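Local coordinates for protein endoglucanase A (Clostridium longisporum, PDB 6Q1I) that hydrolyses internal beta-1,4-glucosidic linkages in substrates such as barley beta-glucan, lichenan and carboxymethylcellulose, and also degrades xylan, through a family 5 glycoside hydrolase domain, at residues Ala33-Leu38 and Ile45-Gly50; Gly79-Gly84 and Glu90-Arg95; Gly84-Asn89 and Thr132-Thr137. All coordinates share one frame; numbering follows the deposited sequence. Where two conformers were deposited one is given.

Contact 1. Residues Ala33-Leu38 and Ile45-Gly50; sequences AKITNL and ISFETG
Leu38 lays one methyl squarely over the ring of Phe47, a CH-pi contact that folds the loop after strand 23-27 of the (beta/alpha)8 barrel of this family 5 glycoside hydrolase domain onto the short helix 44-48. CD1 of Leu38 stands 3.7 Å from the centroid of the Phe47 ring and only 5° off its normal, so it is nearly equidistant from the six ring carbons. The two side chains run past each other in opposite directions, with Leu38 CB 3.9 Å from Phe47 CZ. Leu38 CD1 also lies 3.6 Å from Ser46 CB. With CG of Phe47 anti to its own carbonyl carbon (chi1 -65°), the ring leaves the helix toward the residues of the loop. Ile35 meets the same ring at CD1 and CE1: its CB lies 3.9 Å from Phe47 CD1, and its carbonyl oxygen approaches CE1 obliquely. The Ile35 branch carrying CG1 turns back beside the backbone N (chi1 -45°) and passes along the Phe47 backbone, ending with CD1 against Gly50. No hydrogen bond crosses between 33-38 and 45-50; van der Waals contacts, mostly of apolar side chains, carry the association. At the helix end Ile45 O accepts from both Thr49 N and Thr49 OG1, which reach it from opposite faces of its carbonyl plane. At the N-terminal end of 33-38, Ala33 CB rests 3.6 Å from Phe47 O.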
ATOM      1  N   ALA A  33      -3.666   2.321  11.810  1.00  8.34           N
ATOM      2  CA  ALA A  33      -3.094   2.874  13.032  1.00  8.83           C
ATOM      3  C   ALA A  33      -2.889   1.759  14.048  1.00 10.12           C
ATOM      4  O   ALA A  33      -3.826   1.024  14.380  1.00 10.99           O
ATOM      5  CB  ALA A  33      -4.010   3.965  13.596  1.00 10.02           C
ATOM      6  N   LYS A  34      -1.658   1.619  14.528  1.00  9.57           N
ATOM      7  CA  LYS A  34      -1.284   0.487  15.371  1.00  9.44           C
ATOM      8  C   LYS A  34      -1.401   0.930  16.821  1.00 10.93           C
ATOM      9  O   LYS A  34      -0.516   1.609  17.351  1.00 12.01           O
ATOM     10  CB  LYS A  34       0.123   0.007  15.048  1.00 10.21           C
ATOM     11  CG  LYS A  34       0.496  -1.274  15.771  1.00 10.09           C
ATOM     12  CD  LYS A  34       1.933  -1.692  15.496  1.00 11.03           C
ATOM     13  CE  LYS A  34       2.247  -3.043  16.114  1.00 11.45           C
ATOM     14  NZ  LYS A  34       1.415  -4.136  15.558  1.00 11.80           N
ATOM     15  N   ILE A  35      -2.506   0.551  17.447  1.00 10.51           N
ATOM     16  CA  ILE A  35      -2.845   0.996  18.790  1.00 10.47           C
ATOM     17  C   ILE A  35      -2.738  -0.218  19.697  1.00 10.88           C
ATOM     18  O   ILE A  35      -3.567  -1.134  19.626  1.00 12.46           O
ATOM     19  CB  ILE A  35      -4.249   1.615  18.856  1.00 12.04           C
ATOM     20  CG1 ILE A  35      -4.485   2.581  17.692  1.00 12.97           C
ATOM     21  CG2 ILE A  35      -4.446   2.315  20.201  1.00 12.94           C
ATOM     22  CD1 ILE A  35      -3.520   3.733  17.614  1.00 13.01           C
ATOM     23  N   THR A  36      -1.722  -0.227  20.548  1.00 13.04           N
ATOM     24  CA  THR A  36      -1.374  -1.412  21.317  1.00 14.78           C
ATOM     25  C   THR A  36      -1.712  -1.284  22.802  1.00 16.79           C
ATOM     26  O   THR A  36      -1.277  -2.122  23.597  1.00 19.51           O
ATOM     27  CB  THR A  36       0.113  -1.719  21.131  1.00 15.65           C
ATOM     28  OG1 THR A  36       0.878  -0.618  21.633  1.00 17.53           O
ATOM     29  CG2 THR A  36       0.434  -1.941  19.657  1.00 17.67           C
ATOM     30  N   ASN A  37      -2.471  -0.260  23.201  0.68 16.26           N
ATOM     31  CA  ASN A  37      -2.862  -0.073  24.595  0.68 18.25           C
ATOM     32  C   ASN A  37      -4.351  -0.312  24.817  0.68 19.48           C
ATOM     33  O   ASN A  37      -4.889   0.097  25.850  0.68 21.20           O
ATOM     34  CB  ASN A  37      -2.484   1.326  25.095  0.68 19.21           C
ATOM     35  CG  ASN A  37      -3.229   2.420  24.374  0.68 22.44           C
ATOM     36  OD1 ASN A  37      -3.559   2.284  23.207  0.68 22.79           O
ATOM     37  ND2 ASN A  37      -3.499   3.514  25.072  0.68 24.08           N
ATOM     38  N   LEU A  38      -5.028  -0.960  23.872  1.00 19.09           N
ATOM     39  CA  LEU A  38      -6.451  -1.196  23.949  1.00 19.02           C
ATOM     40  C   LEU A  38      -6.694  -2.674  24.312  1.00 20.68           C
ATOM     41  O   LEU A  38      -6.053  -3.140  25.262  1.00 23.58           O
ATOM     42  CB  LEU A  38      -7.123  -0.728  22.653  1.00 18.60           C
ATOM     43  CG  LEU A  38      -6.952   0.756  22.359  1.00 17.03           C
ATOM     44  CD1 LEU A  38      -7.574   1.102  21.007  1.00 14.69           C
ATOM     45  CD2 LEU A  38      -7.570   1.595  23.467  1.00 20.25           C
ATOM     46  N   ILE A  45     -13.571   1.890  16.500  1.00 10.45           N
ATOM     47  CA  ILE A  45     -13.368   3.321  16.317  1.00 11.03           C
ATOM     48  C   ILE A  45     -12.210   3.813  17.173  1.00 11.01           C
ATOM     49  O   ILE A  45     -11.540   4.790  16.823  1.00 10.67           O
ATOM     50  CB  ILE A  45     -14.675   4.087  16.599  1.00 13.10           C
ATOM     51  CG1 ILE A  45     -15.835   3.439  15.837  1.00 15.88           C
ATOM     52  CG2 ILE A  45     -14.507   5.546  16.236  1.00 14.13           C
ATOM     53  CD1 ILE A  45     -15.580   3.277  14.337  1.00 17.03           C
ATOM     54  N   SER A  46     -11.958   3.150  18.303  1.00 10.54           N
ATOM     55  CA  SER A  46     -10.817   3.503  19.139  1.00 11.17           C
ATOM     56  C   SER A  46      -9.503   3.318  18.397  1.00 11.58           C
ATOM     57  O   SER A  46      -8.534   4.041  18.651  1.00 12.75           O
ATOM     58  CB  SER A  46     -10.809   2.634  20.393  1.00 12.57           C
ATOM     59  OG  SER A  46     -12.021   2.770  21.105  1.00 14.71           O
ATOM     60  N   PHE A  47      -9.438   2.331  17.507  1.00 10.39           N
ATOM     61  CA  PHE A  47      -8.250   2.116  16.684  1.00 10.30           C
ATOM     62  C   PHE A  47      -8.224   3.084  15.504  1.00 10.22           C
ATOM     63  O   PHE A  47      -7.219   3.760  15.265  1.00 10.50           O
ATOM     64  CB  PHE A  47      -8.256   0.676  16.172  1.00  9.93           C
ATOM     65  CG  PHE A  47      -8.134  -0.367  17.255  1.00  9.55           C
ATOM     66  CD1 PHE A  47      -6.898  -0.926  17.556  1.00 10.83           C
ATOM     67  CD2 PHE A  47      -9.251  -0.808  17.950  1.00 10.84           C
ATOM     68  CE1 PHE A  47      -6.780  -1.894  18.534  1.00 12.26           C
ATOM     69  CE2 PHE A  47      -9.137  -1.780  18.922  1.00 12.36           C
ATOM     70  CZ  PHE A  47      -7.895  -2.321  19.216  1.00 12.84           C
ATOM     71  N   GLU A  48      -9.336   3.156  14.764  1.00 10.15           N
ATOM     72  CA  GLU A  48      -9.426   3.978  13.561  1.00  9.92           C
ATOM     73  C   GLU A  48      -9.038   5.424  13.832  1.00 10.12           C
ATOM     74  O   GLU A  48      -8.390   6.067  12.993  1.00 10.65           O
ATOM     75  CB  GLU A  48     -10.859   3.899  13.014  1.00  9.63           C
ATOM     76  CG  GLU A  48     -11.065   4.644  11.706  1.00 10.37           C
ATOM     77  CD  GLU A  48     -12.424   4.397  11.091  1.00 10.53           C
ATOM     78  OE1 GLU A  48     -13.168   3.537  11.609  1.00 12.10           O
ATOM     79  OE2 GLU A  48     -12.752   5.069  10.090  1.00 10.88           O
ATOM     80  N   THR A  49      -9.438   5.960  14.993  1.00 10.04           N
ATOM     81  CA  THR A  49      -9.154   7.341  15.373  1.00 10.64           C
ATOM     82  C   THR A  49      -7.937   7.467  16.286  1.00 10.90           C
ATOM     83  O   THR A  49      -7.634   8.569  16.748  1.00 12.27           O
ATOM     84  CB  THR A  49     -10.369   7.980  16.059  1.00 12.13           C
ATOM     85  OG1 THR A  49     -10.619   7.334  17.313  1.00 12.81           O
ATOM     86  CG2 THR A  49     -11.613   7.897  15.180  1.00 12.97           C
ATOM     87  N   GLY A  50      -7.217   6.372  16.533  1.00 11.10           N
ATOM     88  CA  GLY A  50      -6.176   6.363  17.546  1.00 11.92           C
ATOM     89  C   GLY A  50      -4.940   7.167  17.210  1.00 12.23           C
ATOM     90  O   GLY A  50      -4.154   7.476  18.116  1.00 13.97           O
TER

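Contact 2. Residues Gly79-Gly84 and Glu90-Arg95; sequences GEHLDG and EEWVKR
His81 and Trp92 lie face to face, the imidazole stacked on the indole with the planes only 7° apart. The centroid of the His81 ring is 3.5 Å from that of the five-membered ring of Trp92, and the overlap extends onto the benzene half of the indole, where His81 CE1 comes to 3.3 Å from Trp92 CE3. Near the bond common to the two indole rings, His81 NE2 lies over the face, 3.4 Å from Trp92 CE2. The two side chains reach this stack from different segments of the chain. Trp92 leaves the first turn of helix 90-105 with CG anti to its backbone N (chi1 179°), whereas the His81 ring swings beside its own N from the end of the 3-10 segment 79-81. His81 CB adds a CH-pi contact over the same indole face, 4.1 Å from the centroid of the five-membered ring. Further aromatic rings extend the cluster: Phe47 meets His81 with its ring steeply inclined, and the rings of Trp78 and Trp92 are roughly perpendicular. The stack thus joins the loop after strand 71-74 of the barrel to the start of the following helix. No hydrogen bond crosses between the two segments, and both rings are buried. The contact therefore rests on dispersion and pi-stacking; any positive charge on the imidazole would probably be stabilised by the electron-rich indole against which it lies.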
ATOM      1  N   GLY A  79      -3.367  -7.428  13.765  1.00  9.48           N
ATOM      2  CA  GLY A  79      -2.919  -8.284  14.856  1.00 10.47           C
ATOM      3  C   GLY A  79      -3.569  -7.976  16.195  1.00 10.77           C
ATOM      4  O   GLY A  79      -3.850  -8.886  16.980  1.00 12.17           O
ATOM      5  N   GLU A  80      -3.792  -6.690  16.489  1.00 10.47           N
ATOM      6  CA  GLU A  80      -4.404  -6.267  17.744  1.00 10.28           C
ATOM      7  C   GLU A  80      -5.859  -6.692  17.861  1.00 10.68           C
ATOM      8  O   GLU A  80      -6.456  -6.508  18.927  1.00 13.37           O
ATOM      9  CB  GLU A  80      -4.296  -4.745  17.869  1.00 11.77           C
ATOM     10  CG  GLU A  80      -2.908  -4.223  18.215  1.00 12.20           C
ATOM     11  CD  GLU A  80      -1.906  -4.266  17.070  1.00 11.22           C
ATOM     12  OE1 GLU A  80      -2.313  -4.268  15.886  1.00 10.74           O
ATOM     13  OE2 GLU A  80      -0.696  -4.257  17.368  1.00 12.95           O
ATOM     14  N   HIS A  81      -6.442  -7.226  16.790  1.00 10.18           N
ATOM     15  CA  HIS A  81      -7.844  -7.616  16.742  1.00 11.32           C
ATOM     16  C   HIS A  81      -8.023  -9.121  16.811  1.00 11.68           C
ATOM     17  O   HIS A  81      -9.152  -9.602  16.693  1.00 13.06           O
ATOM     18  CB  HIS A  81      -8.486  -7.023  15.485  1.00 10.45           C
ATOM     19  CG  HIS A  81      -8.257  -5.554  15.369  1.00  9.41           C
ATOM     20  ND1 HIS A  81      -8.908  -4.644  16.170  1.00 10.30           N
ATOM     21  CD2 HIS A  81      -7.383  -4.841  14.623  1.00 10.10           C
ATOM     22  CE1 HIS A  81      -8.469  -3.430  15.900  1.00 10.17           C
ATOM     23  NE2 HIS A  81      -7.539  -3.522  14.967  1.00  9.93           N
ATOM     24  N   LEU A  82      -6.942  -9.863  17.023  1.00 12.23           N
ATOM     25  CA  LEU A  82      -6.989 -11.305  17.179  1.00 12.56           C
ATOM     26  C   LEU A  82      -7.057 -11.666  18.659  1.00 13.65           C
ATOM     27  O   LEU A  82      -6.336 -11.098  19.485  1.00 14.86           O
ATOM     28  CB  LEU A  82      -5.720 -11.917  16.590  1.00 12.30           C
ATOM     29  CG  LEU A  82      -5.498 -11.803  15.081  1.00 12.73           C
ATOM     30  CD1 LEU A  82      -4.070 -12.153  14.728  1.00 14.50           C
ATOM     31  CD2 LEU A  82      -6.466 -12.716  14.350  1.00 13.76           C
ATOM     32  N   ASP A  83      -7.923 -12.620  18.990  1.00 14.07           N
ATOM     33  CA  ASP A  83      -7.996 -13.126  20.356  1.00 16.33           C
ATOM     34  C   ASP A  83      -6.916 -14.189  20.564  1.00 17.40           C
ATOM     35  O   ASP A  83      -6.071 -14.425  19.699  1.00 17.30           O
ATOM     36  CB  ASP A  83      -9.426 -13.557  20.705  1.00 17.49           C
ATOM     37  CG  ASP A  83      -9.857 -14.873  20.045  1.00 18.16           C
ATOM     38  OD1 ASP A  83      -9.025 -15.598  19.456  1.00 16.53           O
ATOM     39  OD2 ASP A  83     -11.066 -15.182  20.125  1.00 20.56           O
ATOM     40  N   GLY A  84      -6.919 -14.820  21.737  1.00 19.41           N
ATOM     41  CA  GLY A  84      -5.882 -15.786  22.060  1.00 20.54           C
ATOM     42  C   GLY A  84      -5.913 -17.042  21.216  1.00 21.02           C
ATOM     43  O   GLY A  84      -4.938 -17.801  21.229  1.00 23.76           O
ATOM     44  N   GLU A  90     -15.243  -9.707  15.477  1.00 13.39           N
ATOM     45  CA  GLU A  90     -16.212  -9.571  14.398  1.00 14.43           C
ATOM     46  C   GLU A  90     -16.605  -8.125  14.148  1.00 12.44           C
ATOM     47  O   GLU A  90     -16.895  -7.755  13.007  1.00 12.35           O
ATOM     48  CB  GLU A  90     -17.451 -10.398  14.714  1.00 18.83           C
ATOM     49  CG  GLU A  90     -17.240 -11.861  14.414  1.00 27.21           C
ATOM     50  CD  GLU A  90     -18.176 -12.743  15.189  1.00 33.81           C
ATOM     51  OE1 GLU A  90     -19.226 -12.237  15.619  1.00 36.34           O
ATOM     52  OE2 GLU A  90     -17.852 -13.936  15.375  1.00 37.11           O
ATOM     53  N   GLU A  91     -16.635  -7.295  15.190  1.00 11.90           N
ATOM     54  CA  GLU A  91     -16.916  -5.880  14.980  1.00 11.28           C
ATOM     55  C   GLU A  91     -15.816  -5.214  14.159  1.00  9.93           C
ATOM     56  O   GLU A  91     -16.099  -4.342  13.328  1.00 10.21           O
ATOM     57  CB  GLU A  91     -17.134  -5.181  16.315  1.00 15.51           C
ATOM     58  CG  GLU A  91     -18.484  -5.506  16.955  1.00 20.72           C
ATOM     59  CD  GLU A  91     -19.686  -5.026  16.121  1.00 27.37           C
ATOM     60  OE1 GLU A  91     -19.646  -3.905  15.562  1.00 29.92           O
ATOM     61  OE2 GLU A  91     -20.683  -5.776  16.028  1.00 33.04           O
ATOM     62  N   TRP A  92     -14.554  -5.620  14.366  1.00 10.31           N
ATOM     63  CA  TRP A  92     -13.466  -5.103  13.542  1.00  9.63           C
ATOM     64  C   TRP A  92     -13.684  -5.451  12.076  1.00  8.79           C
ATOM     65  O   TRP A  92     -13.613  -4.585  11.197  1.00  9.47           O
ATOM     66  CB  TRP A  92     -12.124  -5.651  14.029  1.00  9.46           C
ATOM     67  CG  TRP A  92     -10.986  -5.153  13.190  1.00  8.85           C
ATOM     68  CD1 TRP A  92     -10.239  -5.872  12.309  1.00  8.47           C
ATOM     69  CD2 TRP A  92     -10.495  -3.807  13.129  1.00  8.78           C
ATOM     70  NE1 TRP A  92      -9.305  -5.058  11.709  1.00  9.58           N
ATOM     71  CE2 TRP A  92      -9.445  -3.785  12.196  1.00  8.81           C
ATOM     72  CE3 TRP A  92     -10.841  -2.616  13.778  1.00  9.40           C
ATOM     73  CZ2 TRP A  92      -8.734  -2.618  11.901  1.00  9.23           C
ATOM     74  CZ3 TRP A  92     -10.149  -1.466  13.471  1.00  9.45           C
ATOM     75  CH2 TRP A  92      -9.105  -1.475  12.549  1.00  8.68           C
ATOM     76  N   VAL A  93     -13.943  -6.724  11.793  1.00  9.98           N
ATOM     77  CA  VAL A  93     -14.178  -7.133  10.412  1.00  9.86           C
ATOM     78  C   VAL A  93     -15.332  -6.340   9.811  1.00  8.90           C
ATOM     79  O   VAL A  93     -15.267  -5.902   8.658  1.00 10.06           O
ATOM     80  CB  VAL A  93     -14.420  -8.651  10.336  1.00 10.88           C
ATOM     81  CG1 VAL A  93     -14.799  -9.070   8.919  1.00 12.41           C
ATOM     82  CG2 VAL A  93     -13.192  -9.398  10.807  1.00 12.75           C
ATOM     83  N   LYS A  94     -16.409  -6.153  10.578  1.00  9.85           N
ATOM     84  CA  LYS A  94     -17.565  -5.413  10.077  1.00 10.97           C
ATOM     85  C   LYS A  94     -17.204  -3.971   9.718  1.00  9.86           C
ATOM     86  O   LYS A  94     -17.698  -3.430   8.718  1.00  9.83           O
ATOM     87  CB  LYS A  94     -18.676  -5.450  11.129  1.00 13.11           C
ATOM     88  CG  LYS A  94     -19.982  -4.804  10.732  1.00 20.34           C
ATOM     89  CD  LYS A  94     -21.063  -5.043  11.789  1.00 24.30           C
ATOM     90  CE  LYS A  94     -22.427  -4.590  11.284  1.00 29.43           C
ATOM     91  NZ  LYS A  94     -23.529  -5.416  11.843  1.00 33.55           N
ATOM     92  N   ARG A  95     -16.351  -3.324  10.519  1.00  9.19           N
ATOM     93  CA  ARG A  95     -15.972  -1.943  10.219  1.00  8.82           C
ATOM     94  C   ARG A  95     -15.074  -1.870   8.988  1.00  8.31           C
ATOM     95  O   ARG A  95     -15.265  -1.004   8.125  1.00  9.07           O
ATOM     96  CB  ARG A  95     -15.299  -1.295  11.426  1.00  9.65           C
ATOM     97  CG  ARG A  95     -14.824   0.135  11.167  1.00 10.05           C
ATOM     98  CD  ARG A  95     -15.977   1.078  10.825  1.00  9.95           C
ATOM     99  NE  ARG A  95     -15.470   2.395  10.466  1.00  9.85           N
ATOM    100  CZ  ARG A  95     -16.122   3.290   9.737  1.00 11.02           C
ATOM    101  NH1 ARG A  95     -17.356   3.053   9.305  1.00 12.15           N
ATOM    102  NH2 ARG A  95     -15.518   4.431   9.439  1.00 11.36           N
TER

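Contact 3. Residues Gly84-Asn89 and Thr132-Thr137; sequences GNNKLN and TPKLKT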
ATOM      1  N   GLY A  84      -6.919 -14.820  21.737  1.00 19.41           N
ATOM      2  CA  GLY A  84      -5.882 -15.786  22.060  1.00 20.54           C
ATOM      3  C   GLY A  84      -5.913 -17.042  21.216  1.00 21.02           C
ATOM      4  O   GLY A  84      -4.938 -17.801  21.229  1.00 23.76           O
ATOM      5  N   ASN A  85      -7.011 -17.279  20.500  1.00 20.77           N
ATOM      6  CA  ASN A  85      -7.126 -18.372  19.548  1.00 20.95           C
ATOM      7  C   ASN A  85      -6.910 -17.910  18.116  1.00 18.89           C
ATOM      8  O   ASN A  85      -7.204 -18.660  17.185  1.00 19.38           O
ATOM      9  CB  ASN A  85      -8.502 -19.033  19.656  1.00 24.32           C
ATOM     10  CG  ASN A  85      -8.775 -19.586  21.035  1.00 27.39           C
ATOM     11  OD1 ASN A  85      -9.830 -19.336  21.621  1.00 29.87           O
ATOM     12  ND2 ASN A  85      -7.823 -20.341  21.565  1.00 27.94           N
ATOM     13  N   ASN A  86      -6.429 -16.683  17.922  1.00 16.17           N
ATOM     14  CA  ASN A  86      -6.229 -16.115  16.592  1.00 15.33           C
ATOM     15  C   ASN A  86      -7.532 -15.967  15.812  1.00 14.42           C
ATOM     16  O   ASN A  86      -7.525 -16.000  14.582  1.00 15.57           O
ATOM     17  CB  ASN A  86      -5.181 -16.887  15.786  1.00 17.29           C
ATOM     18  CG  ASN A  86      -3.775 -16.652  16.298  1.00 17.95           C
ATOM     19  OD1 ASN A  86      -3.447 -15.564  16.774  1.00 18.39           O
ATOM     20  ND2 ASN A  86      -2.931 -17.668  16.189  1.00 20.16           N
ATOM     21  N   LYS A  87      -8.652 -15.761  16.509  1.00 14.61           N
ATOM     22  CA  LYS A  87      -9.909 -15.416  15.852  1.00 14.38           C
ATOM     23  C   LYS A  87     -10.060 -13.898  15.821  1.00 13.00           C
ATOM     24  O   LYS A  87      -9.872 -13.225  16.843  1.00 13.90           O
ATOM     25  CB  LYS A  87     -11.112 -16.044  16.563  1.00 17.25           C
ATOM     26  CG  LYS A  87     -12.441 -15.798  15.837  1.00 21.21           C
ATOM     27  CD  LYS A  87     -13.600 -16.597  16.419  1.00 26.87           C
ATOM     28  CE  LYS A  87     -14.287 -15.854  17.548  1.00 30.93           C
ATOM     29  NZ  LYS A  87     -15.271 -16.725  18.275  1.00 33.44           N
ATOM     30  N   LEU A  88     -10.402 -13.362  14.651  1.00 12.61           N
ATOM     31  CA  LEU A  88     -10.608 -11.926  14.516  1.00 12.04           C
ATOM     32  C   LEU A  88     -11.887 -11.492  15.207  1.00 12.23           C
ATOM     33  O   LEU A  88     -12.922 -12.155  15.118  1.00 14.89           O
ATOM     34  CB  LEU A  88     -10.738 -11.524  13.049  1.00 13.51           C
ATOM     35  CG  LEU A  88      -9.437 -11.372  12.267  1.00 12.52           C
ATOM     36  CD1 LEU A  88      -9.734 -11.160  10.779  1.00 12.09           C
ATOM     37  CD2 LEU A  88      -8.591 -10.232  12.799  1.00 12.35           C
ATOM     38  N   ASN A  89     -11.816 -10.346  15.862  1.00 11.70           N
ATOM     39  CA  ASN A  89     -13.008  -9.720  16.410  1.00 12.14           C
ATOM     40  C   ASN A  89     -13.974  -9.359  15.287  1.00 12.27           C
ATOM     41  O   ASN A  89     -13.590  -8.752  14.283  1.00 11.63           O
ATOM     42  CB  ASN A  89     -12.602  -8.475  17.181  1.00 13.33           C
ATOM     43  CG  ASN A  89     -13.784  -7.722  17.713  1.00 14.17           C
ATOM     44  OD1 ASN A  89     -14.341  -6.869  17.034  1.00 14.09           O
ATOM     45  ND2 ASN A  89     -14.184  -8.035  18.934  1.00 17.57           N
ATOM     46  N   THR A 132       4.011 -18.388  10.708  1.00 11.53           N
ATOM     47  CA  THR A 132       3.300 -18.885   9.532  1.00 11.60           C
ATOM     48  C   THR A 132       1.892 -19.361   9.854  1.00 11.60           C
ATOM     49  O   THR A 132       0.952 -18.952   9.149  1.00 11.85           O
ATOM     50  CB  THR A 132       4.141 -19.944   8.809  1.00 12.90           C
ATOM     51  OG1 THR A 132       5.424 -19.393   8.474  1.00 14.19           O
ATOM     52  CG2 THR A 132       3.440 -20.393   7.529  1.00 15.13           C
ATOM     53  N   PRO A 133       1.659 -20.191  10.875  1.00 12.28           N
ATOM     54  CA  PRO A 133       0.274 -20.622  11.122  1.00 11.96           C
ATOM     55  C   PRO A 133      -0.651 -19.461  11.446  1.00 11.67           C
ATOM     56  O   PRO A 133      -1.818 -19.464  11.041  1.00 12.95           O
ATOM     57  CB  PRO A 133       0.398 -21.610  12.294  1.00 14.05           C
ATOM     58  CG  PRO A 133       1.832 -21.983  12.371  1.00 16.14           C
ATOM     59  CD  PRO A 133       2.631 -20.879  11.749  1.00 13.79           C
ATOM     60  N   LYS A 134      -0.149 -18.471  12.188  1.00 12.05           N
ATOM     61  CA  LYS A 134      -0.961 -17.320  12.564  1.00 11.59           C
ATOM     62  C   LYS A 134      -1.280 -16.460  11.352  1.00 10.74           C
ATOM     63  O   LYS A 134      -2.423 -16.027  11.176  1.00 11.27           O
ATOM     64  CB  LYS A 134      -0.224 -16.524  13.636  1.00 12.34           C
ATOM     65  CG  LYS A 134      -0.919 -15.271  14.110  1.00 13.24           C
ATOM     66  CD  LYS A 134      -0.176 -14.684  15.296  1.00 13.83           C
ATOM     67  CE  LYS A 134      -0.670 -13.310  15.668  1.00 16.58           C
ATOM     68  NZ  LYS A 134       0.036 -12.813  16.883  1.00 20.02           N
ATOM     69  N   LEU A 135      -0.289 -16.227  10.487  1.00 10.11           N
ATOM     70  CA  LEU A 135      -0.527 -15.452   9.270  1.00  8.96           C
ATOM     71  C   LEU A 135      -1.521 -16.157   8.359  1.00  9.12           C
ATOM     72  O   LEU A 135      -2.375 -15.508   7.741  1.00  9.93           O
ATOM     73  CB  LEU A 135       0.800 -15.207   8.549  1.00 10.21           C
ATOM     74  CG  LEU A 135       0.733 -14.376   7.267  1.00 10.70           C
ATOM     75  CD1 LEU A 135       0.209 -12.973   7.526  1.00 12.22           C
ATOM     76  CD2 LEU A 135       2.096 -14.322   6.610  1.00 12.18           C
ATOM     77  N   LYS A 136      -1.438 -17.487   8.286  1.00 10.22           N
ATOM     78  CA  LYS A 136      -2.358 -18.252   7.452  1.00  9.93           C
ATOM     79  C   LYS A 136      -3.784 -18.195   7.994  1.00 10.13           C
ATOM     80  O   LYS A 136      -4.736 -18.025   7.225  1.00 11.04           O
ATOM     81  CB  LYS A 136      -1.858 -19.694   7.331  1.00 10.50           C
ATOM     82  CG  LYS A 136      -0.587 -19.815   6.488  1.00 10.39           C
ATOM     83  CD  LYS A 136      -0.150 -21.265   6.289  1.00 11.41           C
ATOM     84  CE  LYS A 136      -1.055 -22.023   5.331  1.00 12.59           C
ATOM     85  NZ  LYS A 136      -0.963 -21.536   3.924  1.00 13.17           N
ATOM     86  N   THR A 137      -3.963 -18.320   9.311  1.00 10.78           N
ATOM     87  CA  THR A 137      -5.306 -18.220   9.875  0.80 11.07           C
ATOM     88  C   THR A 137      -5.875 -16.816   9.693  1.00 10.93           C
ATOM     89  O   THR A 137      -7.067 -16.649   9.414  1.00 11.85           O
ATOM     90  CB  THR A 137      -5.290 -18.593  11.357  0.80 14.50           C
ATOM     91  OG1 THR A 137      -4.638 -19.855  11.549  0.80 20.31           O
ATOM     92  CG2 THR A 137      -6.724 -18.672  11.860  0.80 14.85           C
TER
HETATM   93  O   HOH W   1      -3.504 -20.213  14.293  1.00 37.82           O
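Asn86 sets its carboxamide across the aliphatic chain of Lys134, the two side chains crossing at about a right angle. Asn86 OD1 is 3.7 Å from Lys134 CG, with CD and CE of the lysine at similar range, while ND2 of Asn86 lies 3.9 Å from Lys134 CB. Lys134 is extended throughout, with CG anti to the backbone N (chi1 178°), and this straight run of methylenes provides the surface on which the amide rests. Thr137, almost one turn further along the helix, makes the remaining contact. In one of its two conformers its CG2 packs 3.9 Å from Asn86 O, and its hydroxyl is linked to Asn86 through a water that accepts from ND2 at 3.2 Å and donates to Thr137 OG1 at 3.0 Å. In that conformer the hydroxyl in turn donates to Pro133 O, which also receives the Thr137 backbone N on the opposite face of its carbonyl plane. Asn86 has a positive phi (63°), consistent with a tight change of chain direction here. Gln141 of the same helix reinforces the attachment, binding Asn86 O and Leu88 N. The contact thus holds the surface loop between strand 71-74 and helix 90-105 against helix 128-145, the helix that follows strand 109-113 in the barrel.

In the fold
From the N terminus, contact 1 comes first: it closes the loop after strand 23-27 back on helix 44-48 and is complete before the other two begin. Contact 2 then folds the loop after strand 71-74 onto helix 90-105, and contact 3 ties the later part of that loop to helix 128-145. Contacts 2 and 3 cross, with alternating segments that share Gly84, and a probable hydrogen bond from Asn89 N to His81 O lies between them. Contacts 1 and 3 do not touch, but salt bridges Lys34-Glu80 and Glu48-Arg95 join contact 1 to contact 2. Through them the loop after strand 23-27 and helix 44-48 are tied to the next beta-alpha unit of the barrel.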